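Local atomic coordinates of hypothetical protein SO2946 (PDB entry 2A5Z), a protein that is of unknown function but binds magnesium and has a jelly-roll fold with a carbohydrate-binding module, so it may bind carbohydrate. Residues D48-Y53 with E250-V255; T98-F103 with L145-R150; M107-F112 with A224-G229; E117-V122 with I186-M191; Q134-G139 with F230-K235. All coordinates share one frame; numbering follows the deposited sequence.

How the contacts relate
Strand 48-53, near the N terminus of the modelled chain, meets the C-terminal strand in contact 1. That closes a loop of 196 residues, and the other four contacts nest inside it. Next along the chain, 98-103 meets 145-150 (contact 2), and 107-112 meets 224-229 (contact 3). Contact 4 (117-122 with 186-191) nests inside the loop of contact 3. Contact 2 crosses contacts 3, 4 and 5 (134-139 with 230-235), and contact 5 also crosses 3 and 4. Contacts 1 and 4 lie in one six-stranded sheet. Contacts 2, 3 and 5 belong to the larger curled sheet. F251, F112, I228, F189 and I138 pack where the two sheets face each other.

Contact 1: residues D48-Y53 with E250-V255; sequences DFYASY and EFKAKV
Y50 and E250 meet on one face of an antiparallel strand pair at the edge of one sheet of the jelly-roll. CB of Y50 passes F251 O, and so does CG, which stands anti to the backbone N (chi1 -169°). CD1 comes 3.7 Å from F251 O and lies near CB of K252, whose side chain runs beside the ring in the same direction. CE1 and CZ then reach CG and OE1 of E250. At the tip, OH donates to E250 OE1 at 2.5 Å. The bond uses the anti lone pair of OE1, and OE1 lies in the ring plane, at the edge. The carboxylate is turned 70° from the ring. The other oxygen, OE2, has K252 NZ as a long ion-pair partner.

The backbones are held by two hydrogen-bonded pairs, F49 with A253 and A51 with F251. The shortest of the four bonds is F251 N to A51 O, 2.7 Å. On the opposite face, F49 CE2 touches F251 CB at 4.1 Å, near the plane of the F49 ring.

The S52 side chain is about 10 Å from a bound magnesium ion. I44 of the second subunit packs on Y50, S52 and E250. F88 of the third subunit covers F49 and V255. Strand 48-53 is an outermost strand of the six-stranded sheet. Strand 245-254 lies between it and strand 119-125, and F49 and F251 reach M107.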
# COMPACT_ATOMS: atom_id res chain seq x y z
N ASP C 48 -7.21 18.33 4.45
CA ASP C 48 -6.02 17.94 5.19
C ASP C 48 -5.34 16.78 4.48
O ASP C 48 -6.01 15.95 3.87
CB ASP C 48 -6.38 17.54 6.63
CG ASP C 48 -7.06 18.66 7.40
OD1 ASP C 48 -6.35 19.54 7.94
OD2 ASP C 48 -8.31 18.66 7.49
N PHE C 49 -4.01 16.76 4.50
CA PHE C 49 -3.29 15.60 4.01
C PHE C 49 -2.40 15.05 5.11
O PHE C 49 -1.71 15.81 5.79
CB PHE C 49 -2.44 15.92 2.77
CG PHE C 49 -1.61 14.75 2.31
CD1 PHE C 49 -2.13 13.82 1.41
CD2 PHE C 49 -0.31 14.56 2.79
CE1 PHE C 49 -1.37 12.73 0.99
CE2 PHE C 49 0.45 13.47 2.38
CZ PHE C 49 -0.09 12.55 1.48
N TYR C 50 -2.41 13.73 5.27
CA TYR C 50 -1.53 13.04 6.20
C TYR C 50 -0.96 11.76 5.58
O TYR C 50 -1.68 11.01 4.93
CB TYR C 50 -2.26 12.70 7.50
CG TYR C 50 -1.32 12.22 8.57
CD1 TYR C 50 -0.69 13.13 9.42
CD2 TYR C 50 -1.01 10.87 8.70
CE1 TYR C 50 0.20 12.70 10.40
CE2 TYR C 50 -0.10 10.43 9.68
CZ TYR C 50 0.49 11.35 10.51
OH TYR C 50 1.37 10.94 11.47
N ALA C 51 0.34 11.53 5.78
CA ALA C 51 0.98 10.26 5.44
C ALA C 51 2.15 9.99 6.38
O ALA C 51 2.84 10.92 6.80
CB ALA C 51 1.46 10.25 3.98
N SER C 52 2.36 8.73 6.73
CA SER C 52 3.50 8.35 7.55
C SER C 52 3.94 6.93 7.24
O SER C 52 3.13 6.12 6.78
CB SER C 52 3.17 8.50 9.04
OG SER C 52 2.25 7.51 9.43
N TYR C 53 5.21 6.65 7.46
CA TYR C 53 5.71 5.29 7.34
C TYR C 53 6.73 5.00 8.45
O TYR C 53 7.57 5.84 8.75
CB TYR C 53 6.27 5.01 5.94
CG TYR C 53 6.76 3.58 5.79
CD1 TYR C 53 5.90 2.51 6.05
CD2 TYR C 53 8.08 3.31 5.43
CE1 TYR C 53 6.34 1.20 5.94
CE2 TYR C 53 8.53 2.00 5.32
CZ TYR C 53 7.65 0.96 5.58
OH TYR C 53 8.09 -0.33 5.49
N GLU C 250 6.90 11.46 8.73
CA GLU C 250 5.51 11.92 8.73
C GLU C 250 5.36 13.16 7.84
O GLU C 250 6.19 14.06 7.89
CB GLU C 250 5.06 12.24 10.17
CG GLU C 250 3.70 12.91 10.28
CD GLU C 250 3.44 13.50 11.67
OE1 GLU C 250 2.73 12.85 12.47
OE2 GLU C 250 3.95 14.60 11.95
N PHE C 251 4.31 13.17 7.02
CA PHE C 251 3.94 14.32 6.17
C PHE C 251 2.57 14.85 6.59
O PHE C 251 1.61 14.08 6.68
CB PHE C 251 3.86 13.91 4.69
CG PHE C 251 5.19 13.62 4.06
CD1 PHE C 251 5.81 14.56 3.26
CD2 PHE C 251 5.81 12.39 4.24
CE1 PHE C 251 7.05 14.30 2.66
CE2 PHE C 251 7.05 12.10 3.66
CZ PHE C 251 7.67 13.06 2.87
N LYS C 252 2.48 16.16 6.83
CA LYS C 252 1.17 16.81 7.00
C LYS C 252 1.07 18.20 6.37
O LYS C 252 1.98 19.02 6.51
CB LYS C 252 0.71 16.85 8.47
CG LYS C 252 1.75 17.20 9.48
CD LYS C 252 1.17 17.05 10.90
CE LYS C 252 2.20 17.46 11.94
NZ LYS C 252 1.66 17.49 13.34
N ALA C 253 -0.05 18.44 5.70
CA ALA C 253 -0.25 19.67 4.94
C ALA C 253 -1.72 20.06 4.87
O ALA C 253 -2.60 19.23 5.11
CB ALA C 253 0.30 19.50 3.54
N LYS C 254 -1.99 21.32 4.53
CA LYS C 254 -3.34 21.78 4.23
C LYS C 254 -3.51 21.77 2.72
O LYS C 254 -2.65 22.27 2.00
CB LYS C 254 -3.56 23.19 4.79
CG LYS C 254 -3.49 23.27 6.30
CD LYS C 254 -4.00 24.61 6.83
CE LYS C 254 -2.87 25.50 7.37
NZ LYS C 254 -3.45 26.66 8.13
N VAL C 255 -4.61 21.18 2.23
CA VAL C 255 -4.82 21.08 0.78
C VAL C 255 -6.20 21.57 0.37
O VAL C 255 -7.11 21.64 1.19
CB VAL C 255 -4.61 19.63 0.24
CG1 VAL C 255 -3.15 19.16 0.46
CG2 VAL C 255 -5.62 18.65 0.86
O HOH W 1 -3.56 19.45 8.38

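Contact 2: residues T98-F103 with L145-R150; sequences TANASF and LGISDR
N100 and L145 make a small van der Waals contact at the surface, between the loop leading into strand 102-107 and the loop joining strands 140-142 and 150-151. It buries 228 Å² in all. N100 CB is 3.3 Å from L145 O. N100 CG, anti to its own carbonyl carbon (chi1 -65°), and ND2 are close to the same oxygen. In return L145 lays its methyl CD2 against the backbone carbonyl of N100, with CD2 3.4 Å from N100 O. I147 completes the contact. Its CD1 touches N100 OD1 at 3.6 Å, and the two side chains cross at about a right angle.

N100 sits in a type II beta turn from T98 to A101. Its positive phi of 74° fits the third position of that turn, and the turn carries the chain into strand 102-107 of the larger antiparallel sheet.

In the second loop R150 folds back so that NH2 donates to I147 O at 2.6 Å. The oxygen lies in the guanidinium plane, while NH2 stands above the carbonyl plane. Q233 of strand 230-234 spans both loops: its NE2 bonds N100 O and, weakly, G146 O.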
# COMPACT_ATOMS: atom_id res chain seq x y z
N THR C 98 29.10 2.24 -5.85
CA THR C 98 28.66 3.27 -6.80
C THR C 98 28.58 4.61 -6.07
O THR C 98 27.90 4.72 -5.05
CB THR C 98 27.28 2.95 -7.43
OG1 THR C 98 27.31 1.64 -8.02
CG2 THR C 98 26.89 3.98 -8.49
N ALA C 99 29.26 5.62 -6.61
CA ALA C 99 29.23 6.97 -6.06
C ALA C 99 27.84 7.57 -6.20
O ALA C 99 27.15 7.35 -7.20
CB ALA C 99 30.27 7.86 -6.74
N ASN C 100 27.43 8.32 -5.18
CA ASN C 100 26.12 8.99 -5.13
C ASN C 100 24.91 8.08 -4.88
O ASN C 100 23.77 8.55 -4.92
CB ASN C 100 25.90 9.91 -6.34
CG ASN C 100 26.88 11.08 -6.38
OD1 ASN C 100 27.42 11.49 -5.35
ND2 ASN C 100 27.10 11.62 -7.56
N ALA C 101 25.16 6.81 -4.59
CA ALA C 101 24.10 5.89 -4.18
C ALA C 101 23.34 6.51 -3.02
O ALA C 101 23.95 7.13 -2.13
CB ALA C 101 24.67 4.55 -3.78
N SER C 102 22.02 6.37 -3.03
CA SER C 102 21.19 7.03 -2.02
C SER C 102 19.90 6.28 -1.72
O SER C 102 19.45 5.45 -2.51
CB SER C 102 20.84 8.46 -2.47
OG SER C 102 20.04 8.46 -3.64
N PHE C 103 19.34 6.56 -0.55
CA PHE C 103 17.97 6.16 -0.25
C PHE C 103 17.15 7.40 0.06
O PHE C 103 17.59 8.28 0.81
CB PHE C 103 17.90 5.16 0.90
CG PHE C 103 16.49 4.80 1.29
CD1 PHE C 103 15.74 3.91 0.52
CD2 PHE C 103 15.89 5.38 2.41
CE1 PHE C 103 14.42 3.59 0.88
CE2 PHE C 103 14.58 5.07 2.78
CZ PHE C 103 13.85 4.17 2.01
N LEU C 145 20.56 9.84 -7.98
CA LEU C 145 22.01 10.01 -7.92
C LEU C 145 22.42 11.47 -7.94
O LEU C 145 23.60 11.79 -7.76
CB LEU C 145 22.71 9.23 -9.05
CG LEU C 145 22.58 7.70 -9.10
CD1 LEU C 145 23.17 7.16 -10.39
CD2 LEU C 145 23.21 7.02 -7.88
N GLY C 146 21.44 12.36 -8.15
CA GLY C 146 21.67 13.81 -8.18
C GLY C 146 22.12 14.36 -6.85
O GLY C 146 21.77 13.83 -5.79
N ILE C 147 22.91 15.43 -6.90
CA ILE C 147 23.56 15.98 -5.71
C ILE C 147 23.69 17.52 -5.77
O ILE C 147 24.34 18.15 -4.91
CB ILE C 147 24.93 15.27 -5.49
CG1 ILE C 147 25.49 15.56 -4.10
CG2 ILE C 147 25.90 15.61 -6.62
CD1 ILE C 147 26.46 14.49 -3.60
N SER C 148 23.05 18.12 -6.77
CA SER C 148 23.24 19.52 -7.11
C SER C 148 22.30 20.49 -6.38
O SER C 148 22.60 21.68 -6.29
CB SER C 148 23.06 19.70 -8.62
OG SER C 148 21.75 19.29 -8.97
N ASP C 149 21.18 19.99 -5.89
CA ASP C 149 20.16 20.85 -5.26
C ASP C 149 19.57 20.25 -3.99
O ASP C 149 19.23 19.07 -3.95
CB ASP C 149 19.02 21.13 -6.25
CG ASP C 149 19.49 21.87 -7.49
OD1 ASP C 149 19.62 23.11 -7.42
OD2 ASP C 149 19.72 21.22 -8.53
N ARG C 150 19.46 21.08 -2.96
CA ARG C 150 18.84 20.68 -1.70
C ARG C 150 18.55 21.90 -0.82
O ARG C 150 19.18 22.96 -0.97
CB ARG C 150 19.71 19.66 -0.94
CG ARG C 150 21.12 20.14 -0.68
CD ARG C 150 22.03 19.02 -0.22
NE ARG C 150 23.43 19.41 -0.29
CZ ARG C 150 24.18 19.31 -1.39
NH1 ARG C 150 25.45 19.70 -1.36
NH2 ARG C 150 23.67 18.83 -2.50

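Contact 3: residues M107-F112 with A224-G229; sequences MLMAIF and ATAHIG
L108 and H227 cross obliquely, and the leucine methyl CD2 reaches H227 CE1 at 3.5 Å. M107 O is 3.4 Å above one face of the imidazole, offset toward the rim, and L108 N is over the ring centre on that face. Both nitrogens fix the ring. ND1 donates to A226 O at 2.7 Å, with the oxygen near the ring plane, and NE2 is bonded to S69 OG.

M109 and I228 meet at about a right angle. M109 CG, anti to its own carbonyl carbon (chi1 -56°), is the atom that meets I228 CG2, at 4.0 Å. M107 and M109 are selenomethionines.

M107 and I228 form one antiparallel hydrogen-bonded pair, with M107 N to I228 O at 3.0 Å and I228 N to M107 O at 2.8 Å. This bridge lies at the end of strand 102-107, in the larger sheet of the jelly-roll. Loop 107-112 then leads over to the six-stranded sheet, with a type I turn from M109 to F112.

H58 of the third subunit meets the H227 ring edge-to-face. Strand 226-228 pairs with strand 140-142, and the chain turns at G229 into strand 230-234. M107 and F112 pack on strand 245-254.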
# COMPACT_ATOMS: atom_id res chain seq x y z
N MSE C 107 8.05 12.63 -0.99
CA MSE C 107 6.87 12.89 -1.83
C MSE C 107 7.19 13.98 -2.87
O MSE C 107 8.19 14.70 -2.74
CB MSE C 107 5.65 13.27 -0.97
CG MSE C 107 5.09 12.11 -0.09
SE MSE C 107 3.51 12.42 0.72
CE MSE C 107 2.41 12.23 -0.69
N LEU C 108 6.34 14.10 -3.89
CA LEU C 108 6.47 15.14 -4.91
C LEU C 108 6.11 16.52 -4.36
O LEU C 108 5.20 16.65 -3.53
CB LEU C 108 5.57 14.83 -6.12
CG LEU C 108 5.91 13.58 -6.93
CD1 LEU C 108 4.68 13.10 -7.74
CD2 LEU C 108 7.13 13.78 -7.84
N MSE C 109 6.82 17.54 -4.83
CA MSE C 109 6.59 18.92 -4.37
C MSE C 109 5.35 19.58 -4.98
O MSE C 109 4.74 20.45 -4.34
CB MSE C 109 7.84 19.78 -4.60
CG MSE C 109 9.10 19.18 -3.93
SE MSE C 109 10.59 20.22 -3.91
CE MSE C 109 9.99 21.51 -2.82
N ALA C 110 4.97 19.14 -6.18
CA ALA C 110 3.83 19.73 -6.91
C ALA C 110 2.53 19.75 -6.12
O ALA C 110 1.71 20.65 -6.27
CB ALA C 110 3.62 19.01 -8.25
N ILE C 111 2.36 18.74 -5.27
CA ILE C 111 1.14 18.60 -4.48
C ILE C 111 1.20 19.37 -3.15
O ILE C 111 0.22 19.44 -2.42
CB ILE C 111 0.79 17.10 -4.23
CG1 ILE C 111 1.89 16.41 -3.42
CG2 ILE C 111 0.52 16.38 -5.57
CD1 ILE C 111 1.48 15.06 -2.84
N PHE C 112 2.38 19.92 -2.84
CA PHE C 112 2.55 20.72 -1.63
C PHE C 112 3.05 22.12 -2.01
O PHE C 112 4.22 22.44 -1.82
CB PHE C 112 3.52 20.04 -0.64
CG PHE C 112 3.08 18.67 -0.17
CD1 PHE C 112 1.87 18.50 0.51
CD2 PHE C 112 3.88 17.55 -0.40
CE1 PHE C 112 1.45 17.24 0.94
CE2 PHE C 112 3.48 16.29 0.04
CZ PHE C 112 2.27 16.13 0.70
N ALA C 224 9.19 15.34 -11.25
CA ALA C 224 9.82 14.16 -10.65
C ALA C 224 11.35 14.18 -10.64
O ALA C 224 11.97 13.17 -10.32
CB ALA C 224 9.28 12.85 -11.30
N THR C 225 11.97 15.31 -10.99
CA THR C 225 13.42 15.49 -10.79
C THR C 225 13.75 15.77 -9.33
O THR C 225 14.92 15.68 -8.91
CB THR C 225 14.03 16.63 -11.66
OG1 THR C 225 13.58 17.90 -11.17
CG2 THR C 225 13.65 16.48 -13.12
N ALA C 226 12.73 16.12 -8.55
CA ALA C 226 12.92 16.41 -7.13
C ALA C 226 11.92 15.66 -6.26
O ALA C 226 10.93 15.13 -6.76
CB ALA C 226 12.83 17.92 -6.89
N HIS C 227 12.21 15.59 -4.96
CA HIS C 227 11.28 15.09 -3.95
C HIS C 227 11.51 15.88 -2.67
O HIS C 227 12.54 16.55 -2.54
CB HIS C 227 11.53 13.60 -3.67
CG HIS C 227 10.54 12.67 -4.31
ND1 HIS C 227 10.15 12.77 -5.63
CD2 HIS C 227 9.88 11.60 -3.80
CE1 HIS C 227 9.29 11.81 -5.90
NE2 HIS C 227 9.10 11.09 -4.81
N ILE C 228 10.55 15.82 -1.75
CA ILE C 228 10.71 16.42 -0.42
C ILE C 228 10.55 15.36 0.68
O ILE C 228 9.62 14.55 0.63
CB ILE C 228 9.77 17.68 -0.22
CG1 ILE C 228 10.04 18.38 1.12
CG2 ILE C 228 8.27 17.35 -0.46
CD1 ILE C 228 9.59 19.84 1.17
N GLY C 229 11.48 15.32 1.62
CA GLY C 229 11.46 14.32 2.68
C GLY C 229 12.83 14.05 3.29
O GLY C 229 13.51 14.97 3.74

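Contact 4: residues E117-V122 with I186-M191; sequences ELEVTV and ICKFKM
K190 reaches back across the strand pair to grip a backbone oxygen, NZ donating to E117 O at 2.8 Å. The bend at chi2 (57°) turns CD out of the extended line of the chain. E117 is a loop residue with left-handed backbone angles, two positions before strand 119-125. Its carboxylate is tied on by a water, which donates to E117 OE2 and to M191 O.

E119 stands between two lysines on the same face, and the three form a network of long salt bridges. OE1 faces K190 NZ and OE2 faces K188 NZ, both 3.6 Å away. The closer contact is with the K188 chain, where CD lies 3.1 Å from E119 OE2. The strongest polar partner of K188 NZ is the O atom of V262, the C-terminal residue, of the second subunit. This face is mixed, for T121 CG2 packs on I186 CG2 there.

The other face is apolar. V120 and F189 meet through their CB atoms, and L118 crosses M191, a selenomethionine, with L118 CB 3.9 Å from M191 CE. The backbones pair in regular antiparallel fashion. V120 with F189 and V122 with C187 are the hydrogen-bonded pairs, and M191 N adds a nearly straight bond to L118 O (171°).

F189 also packs on I138 and I228 of the other sheet. One face packed against a second sheet is the pattern of a beta sandwich, in keeping with the jelly-roll fold.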
# COMPACT_ATOMS: atom_id res chain seq x y z
N GLU C 117 1.74 24.72 3.53
CA GLU C 117 2.53 24.76 4.78
C GLU C 117 2.87 23.35 5.26
O GLU C 117 2.68 23.01 6.44
CB GLU C 117 1.80 25.54 5.87
CG GLU C 117 1.45 26.96 5.50
CD GLU C 117 0.84 27.73 6.65
OE1 GLU C 117 -0.36 28.08 6.58
OE2 GLU C 117 1.55 27.98 7.64
N LEU C 118 3.36 22.55 4.33
CA LEU C 118 3.78 21.18 4.60
C LEU C 118 4.74 21.12 5.79
O LEU C 118 5.65 21.94 5.93
CB LEU C 118 4.44 20.58 3.35
CG LEU C 118 5.11 19.20 3.45
CD1 LEU C 118 4.08 18.08 3.52
CD2 LEU C 118 6.06 18.96 2.28
N GLU C 119 4.49 20.13 6.64
CA GLU C 119 5.35 19.82 7.76
C GLU C 119 5.86 18.39 7.60
O GLU C 119 5.07 17.47 7.41
CB GLU C 119 4.55 19.95 9.05
CG GLU C 119 5.37 20.13 10.29
CD GLU C 119 4.51 20.53 11.46
OE1 GLU C 119 3.81 21.57 11.37
OE2 GLU C 119 4.51 19.80 12.47
N VAL C 120 7.17 18.21 7.64
CA VAL C 120 7.77 16.89 7.54
C VAL C 120 8.57 16.60 8.81
O VAL C 120 9.42 17.40 9.19
CB VAL C 120 8.68 16.75 6.29
CG1 VAL C 120 9.30 15.33 6.21
CG2 VAL C 120 7.90 17.07 5.01
N THR C 121 8.27 15.48 9.46
CA THR C 121 8.98 15.07 10.66
C THR C 121 9.69 13.74 10.43
O THR C 121 9.09 12.81 9.91
CB THR C 121 8.04 14.98 11.88
OG1 THR C 121 7.27 16.20 11.98
CG2 THR C 121 8.83 14.79 13.17
N VAL C 122 10.97 13.67 10.81
CA VAL C 122 11.81 12.49 10.59
C VAL C 122 12.52 12.07 11.88
O VAL C 122 13.18 12.88 12.53
CB VAL C 122 12.90 12.74 9.50
CG1 VAL C 122 13.75 11.48 9.30
CG2 VAL C 122 12.29 13.15 8.18
N ILE C 186 15.43 13.94 16.17
CA ILE C 186 14.18 14.25 15.45
C ILE C 186 14.40 15.56 14.69
O ILE C 186 15.04 16.48 15.21
CB ILE C 186 12.96 14.37 16.43
CG1 ILE C 186 12.92 13.18 17.40
CG2 ILE C 186 11.63 14.49 15.65
CD1 ILE C 186 12.00 13.37 18.60
N CYS C 187 13.93 15.62 13.45
CA CYS C 187 13.95 16.87 12.70
C CYS C 187 12.57 17.18 12.13
O CYS C 187 11.92 16.31 11.52
CB CYS C 187 14.99 16.84 11.57
SG CYS C 187 14.93 18.30 10.48
N LYS C 188 12.12 18.41 12.36
CA LYS C 188 10.93 18.93 11.71
C LYS C 188 11.32 19.99 10.67
O LYS C 188 12.07 20.92 10.96
CB LYS C 188 9.95 19.49 12.75
CG LYS C 188 8.65 20.03 12.16
CD LYS C 188 7.52 19.99 13.18
CE LYS C 188 7.82 20.83 14.41
NZ LYS C 188 6.57 21.11 15.15
N PHE C 189 10.81 19.81 9.46
CA PHE C 189 10.97 20.76 8.38
C PHE C 189 9.60 21.43 8.19
O PHE C 189 8.58 20.75 8.12
CB PHE C 189 11.47 20.04 7.12
CG PHE C 189 11.49 20.90 5.87
CD1 PHE C 189 12.70 21.37 5.37
CD2 PHE C 189 10.31 21.22 5.20
CE1 PHE C 189 12.73 22.16 4.21
CE2 PHE C 189 10.32 22.02 4.05
CZ PHE C 189 11.53 22.49 3.56
N LYS C 190 9.56 22.76 8.16
CA LYS C 190 8.29 23.49 8.05
C LYS C 190 8.30 24.44 6.86
O LYS C 190 9.12 25.36 6.79
CB LYS C 190 7.99 24.23 9.37
CG LYS C 190 6.66 25.02 9.40
CD LYS C 190 5.45 24.14 9.10
CE LYS C 190 4.17 24.79 9.60
NZ LYS C 190 3.02 24.13 8.94
N MSE C 191 7.40 24.19 5.92
CA MSE C 191 7.21 25.04 4.73
C MSE C 191 6.46 26.30 5.15
O MSE C 191 5.40 26.22 5.77
CB MSE C 191 6.42 24.26 3.67
CG MSE C 191 6.12 24.98 2.35
SE MSE C 191 5.28 23.92 1.12
CE MSE C 191 6.54 22.69 0.77
O HOH W 2 4.14 27.65 7.82

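Contact 5: residues Q134-G139 with F230-K235; sequences QLTVIG and FKTQCK
T136 and T232 lie side by side, pointing the same way, across two antiparallel strands of the larger sheet of this jelly-roll. The strand axes are 4.6 Å apart at closest, and their directions differ by 169°.

The backbone bonds come first. V137 and K231 form a hydrogen-bonded pair, with V137 N to K231 O at 2.8 Å and K231 N to V137 O at 3.0 Å. L135 and Q233 form another. There L135 N to Q233 O is well made, but the return bond from Q233 N is weak, bent to 122° at the hydrogen.

Apolar contacts lie on the face that carries T136, I138 and F230. I138 CG1 touches F230 CD1 at the ring edge, 4.2 Å away. This face turns toward strand 119-125, where V122 packs on both I138 and F230.

On the opposite face the L135 methyl CD2 makes a van der Waals contact with the amide oxygen Q233 OE1, 3.8 Å away. K231 NZ bonds the carbonyls of G144 and of S142, at the end of strand 140-142; Q233 NE2 has N100 as its partner.

The T136 and T232 hydroxyls are buried together and hydrogen-bonded, OG1 to OG1, at 2.6 Å, although their backbones form a non-hydrogen-bonded pair. T232 OG1 also bonds I244 N. T136 CG2, anti to the backbone N while OG1 is anti to the carbonyl carbon (chi1 -54°), lies 3.5 Å from F230 CE1.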
# COMPACT_ATOMS: atom_id res chain seq x y z
N GLN C 134 29.43 11.04 3.87
CA GLN C 134 28.02 11.06 4.25
C GLN C 134 27.34 12.41 3.99
O GLN C 134 27.81 13.45 4.45
CB GLN C 134 27.84 10.66 5.72
CG GLN C 134 28.37 9.28 6.09
CD GLN C 134 28.69 9.14 7.57
OE1 GLN C 134 28.68 10.12 8.33
NE2 GLN C 134 28.98 7.91 8.00
N LEU C 135 26.24 12.36 3.24
CA LEU C 135 25.39 13.52 2.98
C LEU C 135 23.93 13.13 3.15
O LEU C 135 23.43 12.25 2.44
CB LEU C 135 25.64 14.11 1.57
CG LEU C 135 24.72 15.23 1.04
CD1 LEU C 135 24.85 16.53 1.83
CD2 LEU C 135 24.99 15.50 -0.43
N THR C 136 23.27 13.77 4.10
CA THR C 136 21.85 13.55 4.37
C THR C 136 21.11 14.89 4.37
O THR C 136 21.67 15.91 4.79
CB THR C 136 21.66 12.83 5.74
OG1 THR C 136 22.44 11.63 5.74
CG2 THR C 136 20.21 12.47 5.98
N VAL C 137 19.88 14.88 3.87
CA VAL C 137 19.03 16.07 3.85
C VAL C 137 17.62 15.73 4.36
O VAL C 137 17.04 14.72 3.97
CB VAL C 137 18.89 16.70 2.43
CG1 VAL C 137 18.11 18.02 2.51
CG2 VAL C 137 20.25 16.95 1.81
N ILE C 138 17.11 16.57 5.25
CA ILE C 138 15.69 16.58 5.57
C ILE C 138 15.13 17.89 4.98
O ILE C 138 15.41 18.98 5.47
CB ILE C 138 15.42 16.41 7.10
CG1 ILE C 138 15.86 15.02 7.56
CG2 ILE C 138 13.94 16.55 7.41
CD1 ILE C 138 16.80 15.02 8.76
N GLY C 139 14.40 17.75 3.88
CA GLY C 139 13.90 18.88 3.11
C GLY C 139 13.75 18.49 1.65
O GLY C 139 13.50 17.33 1.34
N PHE C 230 13.23 12.78 3.28
CA PHE C 230 14.51 12.33 3.83
C PHE C 230 15.33 11.68 2.73
O PHE C 230 14.83 10.82 1.99
CB PHE C 230 14.26 11.33 4.97
CG PHE C 230 15.49 10.54 5.38
CD1 PHE C 230 16.38 11.04 6.32
CD2 PHE C 230 15.73 9.27 4.85
CE1 PHE C 230 17.50 10.30 6.72
CE2 PHE C 230 16.86 8.52 5.24
CZ PHE C 230 17.74 9.04 6.18
N LYS C 231 16.59 12.10 2.61
CA LYS C 231 17.50 11.46 1.68
C LYS C 231 18.87 11.31 2.32
O LYS C 231 19.42 12.28 2.84
CB LYS C 231 17.61 12.26 0.37
CG LYS C 231 18.41 11.56 -0.73
CD LYS C 231 18.56 12.45 -1.95
CE LYS C 231 19.37 11.74 -3.01
NZ LYS C 231 19.85 12.65 -4.08
N THR C 232 19.43 10.11 2.28
CA THR C 232 20.79 9.89 2.76
C THR C 232 21.60 9.27 1.63
O THR C 232 21.08 8.46 0.86
CB THR C 232 20.83 9.06 4.07
OG1 THR C 232 22.09 9.23 4.72
CG2 THR C 232 20.56 7.57 3.81
N GLN C 233 22.86 9.67 1.53
CA GLN C 233 23.66 9.46 0.33
C GLN C 233 25.14 9.31 0.64
O GLN C 233 25.65 9.91 1.60
CB GLN C 233 23.49 10.67 -0.60
CG GLN C 233 24.03 10.48 -2.01
CD GLN C 233 23.57 11.58 -2.94
OE1 GLN C 233 23.49 12.74 -2.54
NE2 GLN C 233 23.23 11.22 -4.17
N CYS C 234 25.82 8.51 -0.17
CA CYS C 234 27.28 8.40 -0.10
C CYS C 234 27.89 9.06 -1.33
O CYS C 234 27.54 8.71 -2.45
CB CYS C 234 27.71 6.95 0.01
SG CYS C 234 29.50 6.77 0.27
N LYS C 235 28.79 10.01 -1.11
CA LYS C 235 29.40 10.78 -2.19
C LYS C 235 30.54 10.06 -2.89
O LYS C 235 30.98 10.49 -3.96
CB LYS C 235 29.91 12.12 -1.67
CG LYS C 235 28.81 13.13 -1.33
CD LYS C 235 29.40 14.50 -1.01
CE LYS C 235 30.01 14.52 0.38
NZ LYS C 235 30.68 15.82 0.65